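Side-chain contacts in vacuolar protein sorting-associated protein 29 (Entamoeba histolytica, PDB 5XCJ), which probably serves in protein transport as the metallophosphatase-fold Vps29 subunit of retromer and binds zinc: residues Y165-D169 with G170-C174; A16-Q20 with V21-R25. The protein carries 1 engineered substitution. One frame throughout, in Å; residues are numbered along the deposited sequence.

Interaction 1 (Y165-D169 with G170-C174); sequences YTLVD and GSVKC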
ATOM      1  N   TYR A 165       5.615  -6.608   6.077  1.00  8.88           N
ATOM      2  CA  TYR A 165       6.921  -6.187   6.569  1.00  9.87           C
ATOM      3  C   TYR A 165       6.831  -4.909   7.391  1.00 12.15           C
ATOM      4  O   TYR A 165       6.236  -3.935   6.952  1.00 12.58           O
ATOM      5  CB  TYR A 165       7.911  -5.973   5.416  1.00  9.56           C
ATOM      6  CG  TYR A 165       8.343  -7.245   4.726  1.00  9.59           C
ATOM      7  CD1 TYR A 165       9.425  -7.980   5.186  1.00 11.24           C
ATOM      8  CD2 TYR A 165       7.660  -7.720   3.622  1.00 10.07           C
ATOM      9  CE1 TYR A 165       9.814  -9.146   4.562  1.00 12.52           C
ATOM     10  CE2 TYR A 165       8.042  -8.880   2.989  1.00  9.54           C
ATOM     11  CZ  TYR A 165       9.116  -9.594   3.465  1.00 11.17           C
ATOM     12  OH  TYR A 165       9.496 -10.752   2.835  1.00 13.42           O
ATOM     13  N   THR A 166       7.404  -4.942   8.588  1.00 10.61           N
ATOM     14  CA  THR A 166       7.434  -3.786   9.472  1.00 11.27           C
ATOM     15  C   THR A 166       8.814  -3.624  10.105  1.00 10.61           C
ATOM     16  O   THR A 166       9.533  -4.594  10.292  1.00 10.96           O
ATOM     17  CB  THR A 166       6.378  -3.877  10.585  1.00 10.66           C
ATOM     18  OG1 THR A 166       6.602  -5.043  11.381  1.00 10.25           O
ATOM     19  CG2 THR A 166       4.981  -3.923   9.992  1.00  9.99           C
ATOM     20  N   LEU A 167       9.180  -2.389  10.420  1.00 10.49           N
ATOM     21  CA  LEU A 167      10.452  -2.131  11.069  1.00 10.78           C
ATOM     22  C   LEU A 167      10.135  -1.703  12.491  1.00 11.40           C
ATOM     23  O   LEU A 167       9.662  -0.599  12.723  1.00 10.56           O
ATOM     24  CB  LEU A 167      11.203  -1.020  10.336  1.00 11.40           C
ATOM     25  CG  LEU A 167      12.541  -0.533  10.889  1.00 13.28           C
ATOM     26  CD1 LEU A 167      13.579  -1.647  10.876  1.00 14.44           C
ATOM     27  CD2 LEU A 167      13.034   0.676  10.126  1.00 11.51           C
ATOM     28  N   VAL A 168      10.366  -2.599  13.442  1.00 13.56           N
ATOM     29  CA  VAL A 168      10.087  -2.308  14.837  1.00 14.01           C
ATOM     30  C   VAL A 168      11.327  -2.404  15.713  1.00 16.91           C
ATOM     31  O   VAL A 168      12.034  -3.402  15.693  1.00 17.00           O
ATOM     32  CB  VAL A 168       9.028  -3.256  15.410  1.00 17.26           C
ATOM     33  CG1 VAL A 168       8.729  -2.892  16.855  1.00 23.08           C
ATOM     34  CG2 VAL A 168       7.776  -3.232  14.556  1.00 14.12           C
ATOM     35  N   ASP A 169      11.595  -1.323  16.434  1.00 15.16           N
ATOM     36  CA  ASP A 169      12.717  -1.234  17.360  1.00 19.32           C
ATOM     37  C   ASP A 169      14.055  -1.505  16.691  1.00 18.36           C
ATOM     38  O   ASP A 169      14.932  -2.094  17.289  1.00 24.19           O
ATOM     39  CB  ASP A 169      12.511  -2.185  18.541  1.00 21.96           C
ATOM     40  CG  ASP A 169      11.258  -1.863  19.332  1.00 26.92           C
ATOM     41  OD1 ASP A 169      10.774  -0.721  19.224  1.00 27.36           O
ATOM     42  OD2 ASP A 169      10.760  -2.746  20.055  1.00 25.22           O
ATOM     43  N   GLY A 170      14.191  -1.093  15.439  1.00 20.62           N
ATOM     44  CA  GLY A 170      15.433  -1.259  14.708  1.00 19.09           C
ATOM     45  C   GLY A 170      15.639  -2.639  14.127  1.00 16.50           C
ATOM     46  O   GLY A 170      16.684  -2.932  13.556  1.00 17.28           O
ATOM     47  N   SER A 171      14.635  -3.494  14.290  1.00 15.07           N
ATOM     48  CA  SER A 171      14.675  -4.845  13.760  1.00 15.21           C
ATOM     49  C   SER A 171      13.451  -5.126  12.889  1.00 14.88           C
ATOM     50  O   SER A 171      12.327  -4.839  13.280  1.00 16.35           O
ATOM     51  CB  SER A 171      14.778  -5.868  14.892  1.00 19.64           C
ATOM     52  OG  SER A 171      13.606  -5.884  15.680  1.00 26.08           O
ATOM     53  N   VAL A 172      13.692  -5.664  11.701  1.00 13.29           N
ATOM     54  CA  VAL A 172      12.626  -5.986  10.759  1.00 14.65           C
ATOM     55  C   VAL A 172      11.858  -7.241  11.163  1.00 15.24           C
ATOM     56  O   VAL A 172      12.450  -8.239  11.555  1.00 14.45           O
ATOM     57  CB  VAL A 172      13.193  -6.144   9.334  1.00 13.67           C
ATOM     58  CG1 VAL A 172      12.103  -6.446   8.317  1.00 12.21           C
ATOM     59  CG2 VAL A 172      13.954  -4.894   8.938  1.00 12.81           C
ATOM     60  N   LYS A 173      10.540  -7.167  11.038  1.00 14.02           N
ATOM     61  CA  LYS A 173       9.669  -8.283  11.352  1.00 14.21           C
ATOM     62  C   LYS A 173       8.759  -8.556  10.157  1.00 12.95           C
ATOM     63  O   LYS A 173       8.305  -7.632   9.498  1.00 12.84           O
ATOM     64  CB  LYS A 173       8.838  -7.984  12.595  1.00 12.80           C
ATOM     65  CG  LYS A 173       9.621  -8.038  13.891  1.00 15.36           C
ATOM     66  CD  LYS A 173       9.774  -9.465  14.380  1.00 19.92           C
ATOM     67  CE  LYS A 173       9.315  -9.617  15.817  1.00 26.22           C
ATOM     68  NZ  LYS A 173       9.171 -11.045  16.211  1.00 23.58           N
ATOM     69  N   CYS A 174       8.531  -9.831   9.867  1.00 10.90           N
ATOM     70  CA  CYS A 174       7.659 -10.210   8.764  1.00 11.63           C
ATOM     71  C   CYS A 174       6.645 -11.279   9.170  1.00 13.23           C
ATOM     72  O   CYS A 174       6.984 -12.230   9.857  1.00 14.57           O
ATOM     73  CB  CYS A 174       8.476 -10.692   7.571  1.00 10.73           C
ATOM     74  SG  CYS A 174       7.501 -11.191   6.136  1.00 12.76           S
TER
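Gly170 follows Asp169 at the tip of a two-residue beta hairpin joining strand 159-168 to strand 171-179, the latter outermost in its sheet within this chain; the type I' turn Val168-Ser171 has positive phi at both corners. Ser171 closes the turn through a two-way backbone pair with Val168, and its side chain adds a third bond: OG, held between its own backbone N and carbonyl carbon (chi1 67°), reaches Val168 O at 2.9 Å, almost in line with the carbonyl. Ser171 N meets the same oxygen at 3.0 Å from above the carbonyl plane, so two donors grip Val168 O from different directions. Val172 forms a non-hydrogen-bonded pair with Leu167, and its CG2 lies 3.8 Å from Leu167 CD1, while CG1 leans toward the rim of the Tyr165 ring. Lys173 makes the next hydrogen-bonded pair, its N 2.9 Å from Thr166 O and its O accepting Thr166 N; CB lies 3.9 Å from Thr166 OG1, the side chains crossing at a slant, before the lysine chain bends off. Cys174 lies over one face of the Tyr165 ring, SG 3.6 Å from the ring centroid and 21° off its normal. SG stands anti to the backbone N (chi1 -180°), which carries it out over the ring. Phe150 also meets this tyrosine, ring planes nearly parallel. The chemistry divides by face: Tyr165, Leu167, Val172 and Cys174 give one an apolar and sulfur-aromatic character, whereas Thr166, Ser171 and Lys173 make the other, which also carries Val168, more polar, with the serine hydroxyl reinforcing the turn.

Interaction 2 (A16-Q20 with V21-R25); sequences AAIPQ and VFLDR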
ATOM      1  N   ALA A  16      10.872  12.375   6.117  1.00 16.21           N
ATOM      2  CA  ALA A  16      10.915  10.943   6.372  1.00 17.61           C
ATOM      3  C   ALA A  16      11.712  10.222   5.292  1.00 20.12           C
ATOM      4  O   ALA A  16      11.605  10.542   4.116  1.00 24.93           O
ATOM      5  CB  ALA A  16       9.511  10.371   6.455  1.00 19.11           C
ATOM      6  N   ALA A  17      12.494   9.230   5.695  1.00 16.94           N
ATOM      7  CA  ALA A  17      13.284   8.468   4.743  1.00 14.12           C
ATOM      8  C   ALA A  17      12.939   6.987   4.801  1.00 13.21           C
ATOM      9  O   ALA A  17      12.720   6.446   5.877  1.00 16.18           O
ATOM     10  CB  ALA A  17      14.762   8.669   4.995  1.00 18.20           C
ATOM     11  N   ILE A  18      12.859   6.349   3.642  1.00 13.30           N
ATOM     12  CA  ILE A  18      12.580   4.924   3.601  1.00 11.85           C
ATOM     13  C   ILE A  18      13.793   4.222   4.187  1.00 12.53           C
ATOM     14  O   ILE A  18      14.919   4.519   3.812  1.00 12.68           O
ATOM     15  CB  ILE A  18      12.389   4.421   2.166  1.00 13.37           C
ATOM     16  CG1 ILE A  18      11.327   5.250   1.443  1.00 15.11           C
ATOM     17  CG2 ILE A  18      12.023   2.945   2.172  1.00 12.79           C
ATOM     18  CD1 ILE A  18      11.255   4.984  -0.042  1.00 13.29           C
ATOM     19  N   PRO A  19      13.570   3.267   5.079  1.00 13.02           N
ATOM     20  CA  PRO A  19      14.700   2.574   5.695  1.00 14.30           C
ATOM     21  C   PRO A  19      15.521   1.863   4.628  1.00 12.91           C
ATOM     22  O   PRO A  19      14.975   1.298   3.691  1.00 13.85           O
ATOM     23  CB  PRO A  19      14.025   1.565   6.621  1.00 10.98           C
ATOM     24  CG  PRO A  19      12.717   2.189   6.957  1.00  9.70           C
ATOM     25  CD  PRO A  19      12.291   2.909   5.715  1.00  9.58           C
ATOM     26  N   GLN A  20      16.838   1.888   4.782  1.00 11.50           N
ATOM     27  CA  GLN A  20      17.726   1.284   3.803  1.00 11.52           C
ATOM     28  C   GLN A  20      17.477  -0.207   3.653  1.00 11.84           C
ATOM     29  O   GLN A  20      17.555  -0.732   2.556  1.00 13.38           O
ATOM     30  CB  GLN A  20      19.196   1.560   4.114  1.00 11.22           C
ATOM     31  CG  GLN A  20      20.125   1.250   2.958  1.00 10.83           C
ATOM     32  CD  GLN A  20      19.731   1.954   1.675  1.00 13.64           C
ATOM     33  OE1 GLN A  20      19.459   3.153   1.671  1.00 16.36           O
ATOM     34  NE2 GLN A  20      19.696   1.214   0.581  1.00 11.57           N
ATOM     35  N   VAL A  21      17.124  -0.868   4.751  1.00 10.50           N
ATOM     36  CA  VAL A  21      16.882  -2.302   4.721  1.00 10.36           C
ATOM     37  C   VAL A  21      15.739  -2.626   3.774  1.00 11.45           C
ATOM     38  O   VAL A  21      15.815  -3.589   3.028  1.00 13.33           O
ATOM     39  CB  VAL A  21      16.611  -2.891   6.123  1.00 10.50           C
ATOM     40  CG1 VAL A  21      17.912  -3.043   6.890  1.00 10.80           C
ATOM     41  CG2 VAL A  21      15.628  -2.037   6.904  1.00 10.47           C
ATOM     42  N   PHE A  22      14.686  -1.817   3.804  1.00 11.70           N
ATOM     43  CA  PHE A  22      13.548  -2.026   2.922  1.00 11.56           C
ATOM     44  C   PHE A  22      13.991  -1.881   1.471  1.00 11.95           C
ATOM     45  O   PHE A  22      13.607  -2.665   0.612  1.00 13.83           O
ATOM     46  CB  PHE A  22      12.466  -0.981   3.204  1.00 10.00           C
ATOM     47  CG  PHE A  22      11.615  -1.286   4.400  1.00 11.03           C
ATOM     48  CD1 PHE A  22      11.905  -2.364   5.210  1.00 11.31           C
ATOM     49  CD2 PHE A  22      10.519  -0.494   4.706  1.00  8.50           C
ATOM     50  CE1 PHE A  22      11.117  -2.653   6.303  1.00 11.26           C
ATOM     51  CE2 PHE A  22       9.731  -0.778   5.802  1.00  9.14           C
ATOM     52  CZ  PHE A  22      10.033  -1.854   6.603  1.00  9.49           C
ATOM     53  N   LEU A  23      14.794  -0.856   1.214  1.00 12.91           N
ATOM     54  CA  LEU A  23      15.300  -0.592  -0.128  1.00 12.78           C
ATOM     55  C   LEU A  23      16.183  -1.723  -0.637  1.00 13.22           C
ATOM     56  O   LEU A  23      16.059  -2.145  -1.772  1.00 14.34           O
ATOM     57  CB  LEU A  23      16.056   0.732  -0.161  1.00 11.99           C
ATOM     58  CG  LEU A  23      15.159   1.961  -0.028  1.00 13.12           C
ATOM     59  CD1 LEU A  23      15.972   3.243   0.035  1.00 14.26           C
ATOM     60  CD2 LEU A  23      14.157   2.011  -1.165  1.00 11.27           C
ATOM     61  N   ASP A  24      17.057  -2.234   0.215  1.00 12.45           N
ATOM     62  CA  ASP A  24      17.927  -3.331  -0.196  1.00 13.04           C
ATOM     63  C   ASP A  24      17.103  -4.569  -0.550  1.00 13.02           C
ATOM     64  O   ASP A  24      17.392  -5.259  -1.520  1.00 14.22           O
ATOM     65  CB  ASP A  24      18.920  -3.682   0.912  1.00 12.33           C
ATOM     66  CG  ASP A  24      19.929  -2.589   1.154  1.00 14.07           C
ATOM     67  OD1 ASP A  24      19.995  -1.655   0.344  1.00 19.97           O
ATOM     68  OD2 ASP A  24      20.653  -2.665   2.159  1.00 16.04           O
ATOM     69  N   ARG A  25      16.093  -4.854   0.264  1.00 12.95           N
ATOM     70  CA  ARG A  25      15.211  -5.986   0.023  1.00 10.34           C
ATOM     71  C   ARG A  25      14.373  -5.851  -1.249  1.00 11.73           C
ATOM     72  O   ARG A  25      14.232  -6.794  -2.013  1.00 14.34           O
ATOM     73  CB  ARG A  25      14.282  -6.185   1.221  1.00 11.64           C
ATOM     74  CG  ARG A  25      13.082  -7.063   0.930  1.00 10.04           C
ATOM     75  CD  ARG A  25      13.506  -8.510   0.793  1.00 11.25           C
ATOM     76  NE  ARG A  25      12.463  -9.350   0.220  1.00  8.86           N
ATOM     77  CZ  ARG A  25      12.143  -9.379  -1.065  1.00 10.96           C
ATOM     78  NH1 ARG A  25      12.775  -8.604  -1.933  1.00 12.14           N
ATOM     79  NH2 ARG A  25      11.183 -10.183  -1.486  1.00 17.26           N
TER
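Gln20 and Asp24, one helical turn apart, are joined by side chain as well as backbone. Gln20 CG lies anti to the backbone N (chi1 -166°), and a bend at chi2 (54°) turns the amide toward the next turn of the helix, so that NE2 reaches Asp24 OD1 at 2.9 Å. The acceptor lies in the amide plane, but NE2 meets OD1 from above the carboxylate plane; the two flat groups are turned 51° apart. The same amide crosses Leu23, with NE2 3.7 Å from Leu23 CB. Pro19 occupies the N-cap position, and its carbonyl accepts Leu23 N at 3.3 Å and, more weakly, Phe22 N. Its ring runs beside the Phe22 side chain, CG over one ring face near the rim and CD 4.0 Å from CD2. Ile18 CG2, placed anti to its N, meets Leu23 CG at 4.0 Å, the two chains crossing at about a right angle. This is the entry to helix 20-28 from the loop after strand 2-6. Phe22 meets Phe150 of strand 149-156 edge-to-face, Ile18 packs on Phe9 and Thr136 of surrounding loops, and Pro19 rests on Pro148, just ahead of strand 149-156.

Interactions 1 and 2 touch directly, their centres about 11 Å apart, although the helix start precedes the hairpin by some 140 residues. Leu167 CD2 packs 3.5 Å from Pro19 CG, and Val172 CG2 lies 3.9 Å from Val21 CG2, so Pro19 and the first turn of helix 20-28 pack against the hairpin face that carries Leu167 and Val172. The Phe22 ring adds a third contact, CZ 3.9 Å from Leu167 N. Phe150 is shared, meeting both Tyr165 and Phe22. Neither contact includes a residue of the zinc site, which holds no metal in this model: the Ile18 side chain is about 10 Å from that of Asp8, and the Thr166 side chain about 11 Å from that of His117.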